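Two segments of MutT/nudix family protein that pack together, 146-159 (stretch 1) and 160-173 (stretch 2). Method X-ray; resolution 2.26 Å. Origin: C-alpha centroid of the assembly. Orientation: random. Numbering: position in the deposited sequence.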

# COMPACT_ATOMS: atom_id res chain seq x y z
N VAL A 146 12.79 -19.74 -14.83
CA VAL A 146 12.80 -18.35 -14.38
C VAL A 146 13.36 -17.55 -15.56
O VAL A 146 14.41 -17.86 -16.10
N HIS A 147 12.63 -16.53 -15.98
CA HIS A 147 13.03 -15.80 -17.19
C HIS A 147 12.62 -14.38 -17.04
O HIS A 147 11.61 -14.06 -16.40
N TRP A 148 13.37 -13.53 -17.73
CA TRP A 148 12.98 -12.15 -17.98
C TRP A 148 12.06 -12.19 -19.19
O TRP A 148 12.50 -12.47 -20.30
N PHE A 149 10.77 -11.93 -18.98
CA PHE A 149 9.82 -11.85 -20.07
C PHE A 149 9.86 -10.47 -20.69
O PHE A 149 9.90 -9.46 -20.00
N ASN A 150 9.84 -10.42 -22.00
CA ASN A 150 9.61 -9.18 -22.70
C ASN A 150 8.28 -8.56 -22.34
O ASN A 150 7.24 -9.21 -22.44
N LEU A 151 8.29 -7.31 -21.95
CA LEU A 151 7.06 -6.61 -21.63
C LEU A 151 6.81 -5.41 -22.60
O LEU A 151 7.59 -4.45 -22.65
N GLU A 152 5.71 -5.45 -23.33
CA GLU A 152 5.42 -4.42 -24.32
C GLU A 152 3.99 -3.89 -24.18
O GLU A 152 3.02 -4.68 -24.04
N ARG A 153 3.85 -2.56 -24.19
CA ARG A 153 2.53 -1.90 -24.26
C ARG A 153 1.99 -1.65 -25.69
O ARG A 153 2.67 -1.05 -26.54
N HIS A 154 0.76 -2.11 -25.92
CA HIS A 154 0.04 -1.85 -27.17
C HIS A 154 -1.32 -1.26 -26.81
O HIS A 154 -2.27 -2.01 -26.59
N GLY A 155 -1.40 0.07 -26.76
CA GLY A 155 -2.65 0.75 -26.48
C GLY A 155 -2.97 0.51 -25.04
O GLY A 155 -2.23 0.91 -24.16
N GLN A 156 -4.08 -0.17 -24.76
CA GLN A 156 -4.50 -0.36 -23.37
C GLN A 156 -4.15 -1.76 -22.83
O GLN A 156 -4.65 -2.17 -21.80
N HIS A 157 -3.28 -2.47 -23.55
CA HIS A 157 -2.86 -3.84 -23.25
C HIS A 157 -1.37 -3.88 -23.14
O HIS A 157 -0.67 -3.11 -23.73
N ILE A 158 -0.92 -4.87 -22.39
CA ILE A 158 0.49 -5.21 -22.30
C ILE A 158 0.65 -6.67 -22.57
O ILE A 158 -0.22 -7.49 -22.18
N THR A 159 1.73 -7.02 -23.23
CA THR A 159 2.06 -8.42 -23.52
C THR A 159 3.43 -8.75 -22.85
O THR A 159 4.38 -8.01 -23.00
N LEU A 160 3.47 -9.85 -22.13
CA LEU A 160 4.64 -10.47 -21.57
C LEU A 160 4.94 -11.69 -22.41
O LEU A 160 4.10 -12.60 -22.53
N SER A 161 6.13 -11.72 -22.98
CA SER A 161 6.49 -12.81 -23.84
C SER A 161 7.86 -13.39 -23.57
O SER A 161 8.78 -12.69 -23.21
N HIS A 162 7.96 -14.71 -23.71
CA HIS A 162 9.21 -15.43 -23.71
C HIS A 162 8.97 -16.66 -24.62
O HIS A 162 7.98 -17.37 -24.42
N GLU A 163 9.87 -16.90 -25.59
CA GLU A 163 9.74 -18.04 -26.52
C GLU A 163 8.26 -18.11 -27.01
O GLU A 163 7.77 -17.11 -27.55
N ASP A 164 7.58 -19.24 -26.78
CA ASP A 164 6.19 -19.41 -27.23
C ASP A 164 5.11 -19.05 -26.23
O ASP A 164 3.92 -19.24 -26.48
N VAL A 165 5.54 -18.49 -25.09
CA VAL A 165 4.65 -18.04 -24.05
C VAL A 165 4.20 -16.61 -24.33
O VAL A 165 5.02 -15.76 -24.69
N GLU A 166 2.90 -16.39 -24.18
CA GLU A 166 2.24 -15.14 -24.54
C GLU A 166 1.12 -14.87 -23.56
O GLU A 166 0.15 -15.60 -23.49
N ILE A 167 1.29 -13.81 -22.79
CA ILE A 167 0.36 -13.34 -21.80
C ILE A 167 0.07 -11.90 -22.11
O ILE A 167 0.98 -11.07 -22.15
N THR A 168 -1.22 -11.61 -22.32
CA THR A 168 -1.72 -10.31 -22.75
C THR A 168 -2.78 -9.92 -21.76
O THR A 168 -3.68 -10.69 -21.50
N LEU A 169 -2.59 -8.74 -21.17
CA LEU A 169 -3.42 -8.20 -20.11
C LEU A 169 -4.00 -6.85 -20.48
O LEU A 169 -3.30 -5.96 -20.98
N ASP A 170 -5.26 -6.67 -20.11
CA ASP A 170 -5.99 -5.41 -20.24
C ASP A 170 -5.64 -4.49 -19.07
O ASP A 170 -5.91 -4.85 -17.93
N LEU A 171 -5.04 -3.34 -19.37
CA LEU A 171 -4.66 -2.36 -18.36
C LEU A 171 -5.78 -1.78 -17.53
O LEU A 171 -5.50 -1.27 -16.44
N LYS A 172 -7.03 -1.85 -18.00
CA LYS A 172 -8.15 -1.28 -17.23
C LYS A 172 -8.93 -2.34 -16.43
O LYS A 172 -9.47 -2.02 -15.37
N THR A 173 -8.99 -3.59 -16.88
CA THR A 173 -9.79 -4.63 -16.18
C THR A 173 -9.01 -5.82 -15.69
O THR A 173 -9.59 -6.72 -15.04

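The two stretches form a three-stranded antiparallel meander in which the middle strand runs unbroken from one stretch into the other, and backbone hydrogen bonds pair it with the strand on each side. Asn150 and Ser161 exchange a pair of hydrogen bonds, N to O at 2.8 Å each way. On the other side of the middle strand Ile158 N donates to Leu169 O (3.0 Å) and Leu169 N to Ile158 O (2.9 Å), and Leu171 N closes the end on Gln156 O at 2.7 Å.

Phe149, Leu151, Ile158, Leu160, Leu169 and Leu171 are buried and supply most of the apolar contacts; Val165, partly exposed, adds to them. Phe149 (chi1 m) sets its CE2 3.4 Å from Val165 CG1 at the ring edge, while His162 CB lies over one face, 3.5 Å from the ring centroid. Ile158 (p, t) places CG1 4.0 Å from Leu169 CB and CG2 4.1 Å from Leu171 CD2. Leu151 CD1 meets Leu160 CD2 at 3.7 Å. His147 (m) and His162 (t), both pointing toward the opposite stretch, stack face to face, their centroids 3.8 Å apart.

Several polar side chains find partners close by. Thr159 and Thr168, both m and cross-strand neighbours, join OG1 to OG1 at 3.1 Å; either hydroxyl could donate. Water 1 donates to Thr159 O (3.0 Å) and hydrogen-bonds Ser161 OG (2.5 Å), linking the stretches through solvent. Arg153 extends all-trans through chi3, so that NE donates to Gly155 O at 2.7 Å, with a weak second bond from NH2 to the same Gly155 O at 3.3 Å; Leu171 CD1 covers one face of the guanidinium. Asp170 (t) turns OD1 to its own stretch, accepting from Lys172 N (2.7 Å) and Thr173 N (3.1 Å) just beyond the strand. Strand pairing serves much of the backbone; the Arg153 and Asp170 side chains serve backbone groups in the turn and past the strand end, and some polar ends are satisfied elsewhere in the structure.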

# COMPACT_ATOMS: atom_id res chain seq x y z
CB VAL A 146 13.58 -18.11 -13.01
CG1 VAL A 146 15.07 -18.33 -13.15
CG2 VAL A 146 13.30 -16.71 -12.50
CB HIS A 147 12.33 -16.35 -18.43
CG HIS A 147 12.66 -17.77 -18.76
ND1 HIS A 147 11.70 -18.77 -18.83
CD2 HIS A 147 13.84 -18.37 -19.08
CE1 HIS A 147 12.28 -19.91 -19.17
NE2 HIS A 147 13.57 -19.70 -19.31
CB TRP A 148 14.24 -11.31 -18.30
CG TRP A 148 15.06 -10.95 -17.09
CD1 TRP A 148 16.33 -11.40 -16.76
CD2 TRP A 148 14.68 -10.02 -16.06
NE1 TRP A 148 16.73 -10.84 -15.57
CE2 TRP A 148 15.74 -9.98 -15.13
CE3 TRP A 148 13.53 -9.24 -15.82
CZ2 TRP A 148 15.70 -9.18 -14.00
CZ3 TRP A 148 13.49 -8.43 -14.70
CH2 TRP A 148 14.60 -8.39 -13.81
CB PHE A 149 8.40 -12.15 -19.56
CG PHE A 149 8.04 -13.63 -19.56
CD1 PHE A 149 8.76 -14.54 -18.77
CD2 PHE A 149 6.92 -14.10 -20.28
CE1 PHE A 149 8.44 -15.90 -18.78
CE2 PHE A 149 6.56 -15.47 -20.28
CZ PHE A 149 7.34 -16.36 -19.55
CB ASN A 150 9.55 -9.50 -24.18
CG ASN A 150 10.45 -8.64 -24.96
OD1 ASN A 150 11.50 -9.12 -25.43
ND2 ASN A 150 10.11 -7.33 -25.04
CB LEU A 151 7.12 -6.19 -20.16
CG LEU A 151 6.24 -4.99 -19.78
CD1 LEU A 151 4.73 -5.33 -19.75
CD2 LEU A 151 6.73 -4.45 -18.43
CB GLU A 152 5.66 -5.00 -25.70
CG GLU A 152 5.43 -4.08 -26.81
CD GLU A 152 6.51 -4.15 -27.86
OE1 GLU A 152 6.86 -5.28 -28.30
OE2 GLU A 152 7.01 -3.06 -28.26
CB ARG A 153 2.52 -0.59 -23.49
CG ARG A 153 1.11 -0.05 -23.42
CD ARG A 153 1.08 1.22 -22.65
NE ARG A 153 -0.25 1.83 -22.61
CZ ARG A 153 -0.63 2.79 -21.77
NH1 ARG A 153 0.21 3.30 -20.88
NH2 ARG A 153 -1.87 3.23 -21.82
CB HIS A 154 -0.14 -3.14 -27.98
CG HIS A 154 1.16 -3.76 -28.43
ND1 HIS A 154 1.71 -4.86 -27.82
CD2 HIS A 154 2.03 -3.40 -29.40
CE1 HIS A 154 2.84 -5.18 -28.41
NE2 HIS A 154 3.07 -4.30 -29.37
CB GLN A 156 -5.99 -0.02 -23.21
CG GLN A 156 -6.39 1.39 -23.79
CD GLN A 156 -5.52 2.59 -23.26
OE1 GLN A 156 -5.48 2.88 -22.05
NE2 GLN A 156 -4.84 3.28 -24.19
CB HIS A 157 -3.24 -4.85 -24.36
CG HIS A 157 -4.70 -4.92 -24.62
ND1 HIS A 157 -5.24 -4.90 -25.88
CD2 HIS A 157 -5.75 -4.97 -23.77
CE1 HIS A 157 -6.56 -4.93 -25.80
NE2 HIS A 157 -6.89 -4.97 -24.52
CB ILE A 158 1.09 -4.85 -20.90
CG1 ILE A 158 0.32 -5.48 -19.71
CG2 ILE A 158 1.15 -3.36 -20.76
CD1 ILE A 158 1.04 -5.18 -18.33
CB THR A 159 2.13 -8.64 -25.07
OG1 THR A 159 0.85 -8.34 -25.60
CG2 THR A 159 2.50 -10.08 -25.47
CB LEU A 160 4.34 -10.93 -20.14
CG LEU A 160 3.36 -10.23 -19.19
CD1 LEU A 160 3.52 -10.85 -17.79
CD2 LEU A 160 3.56 -8.74 -19.10
CB SER A 161 6.27 -12.48 -25.33
OG SER A 161 6.86 -11.27 -25.77
CB HIS A 162 9.63 -15.88 -22.31
CG HIS A 162 10.96 -16.59 -22.29
ND1 HIS A 162 11.08 -17.97 -22.22
CD2 HIS A 162 12.22 -16.10 -22.40
CE1 HIS A 162 12.36 -18.30 -22.27
NE2 HIS A 162 13.07 -17.19 -22.38
CB GLU A 163 10.25 -19.37 -25.92
CG GLU A 163 11.82 -19.51 -25.92
CD GLU A 163 12.32 -20.61 -24.95
OE1 GLU A 163 11.52 -21.53 -24.67
OE2 GLU A 163 13.48 -20.56 -24.45
CB ASP A 164 5.97 -20.82 -27.76
CG ASP A 164 6.22 -20.91 -29.26
OD1 ASP A 164 5.25 -20.70 -30.06
OD2 ASP A 164 7.39 -21.19 -29.65
CB VAL A 165 5.34 -18.12 -22.65
CG1 VAL A 165 4.33 -17.75 -21.52
CG2 VAL A 165 5.94 -19.52 -22.47
CB GLU A 166 1.69 -15.17 -25.97
CG GLU A 166 0.95 -13.88 -26.41
CD GLU A 166 -0.30 -14.16 -27.31
OE1 GLU A 166 -1.36 -14.67 -26.84
OE2 GLU A 166 -0.22 -13.86 -28.52
CB ILE A 167 0.96 -13.40 -20.37
CG1 ILE A 167 1.36 -14.87 -20.03
CG2 ILE A 167 0.03 -12.61 -19.36
CD1 ILE A 167 2.34 -14.99 -18.96
CB THR A 168 -2.25 -10.36 -24.18
OG1 THR A 168 -1.13 -10.62 -25.02
CG2 THR A 168 -2.83 -8.98 -24.63
CB LEU A 169 -2.59 -8.01 -18.82
CG LEU A 169 -1.79 -9.21 -18.29
CD1 LEU A 169 -0.88 -8.85 -17.08
CD2 LEU A 169 -2.75 -10.43 -18.09
CB ASP A 170 -7.51 -5.66 -20.25
CG ASP A 170 -8.30 -4.38 -20.60
OD1 ASP A 170 -8.24 -3.36 -19.87
OD2 ASP A 170 -8.97 -4.39 -21.64
CB LEU A 171 -3.81 -1.21 -18.93
CG LEU A 171 -2.36 -1.57 -19.27
CD1 LEU A 171 -1.70 -0.45 -20.07
CD2 LEU A 171 -1.52 -2.03 -18.01
CB LYS A 172 -9.10 -0.41 -18.08
CG LYS A 172 -8.43 0.63 -19.01
CD LYS A 172 -7.63 1.70 -18.18
CE LYS A 172 -6.15 1.93 -18.68
NZ LYS A 172 -5.30 2.42 -17.51
CB THR A 173 -10.82 -5.23 -17.10
OG1 THR A 173 -10.09 -5.89 -18.14
CG2 THR A 173 -11.77 -4.15 -17.73
O HOH W 1 6.16 -8.88 -25.29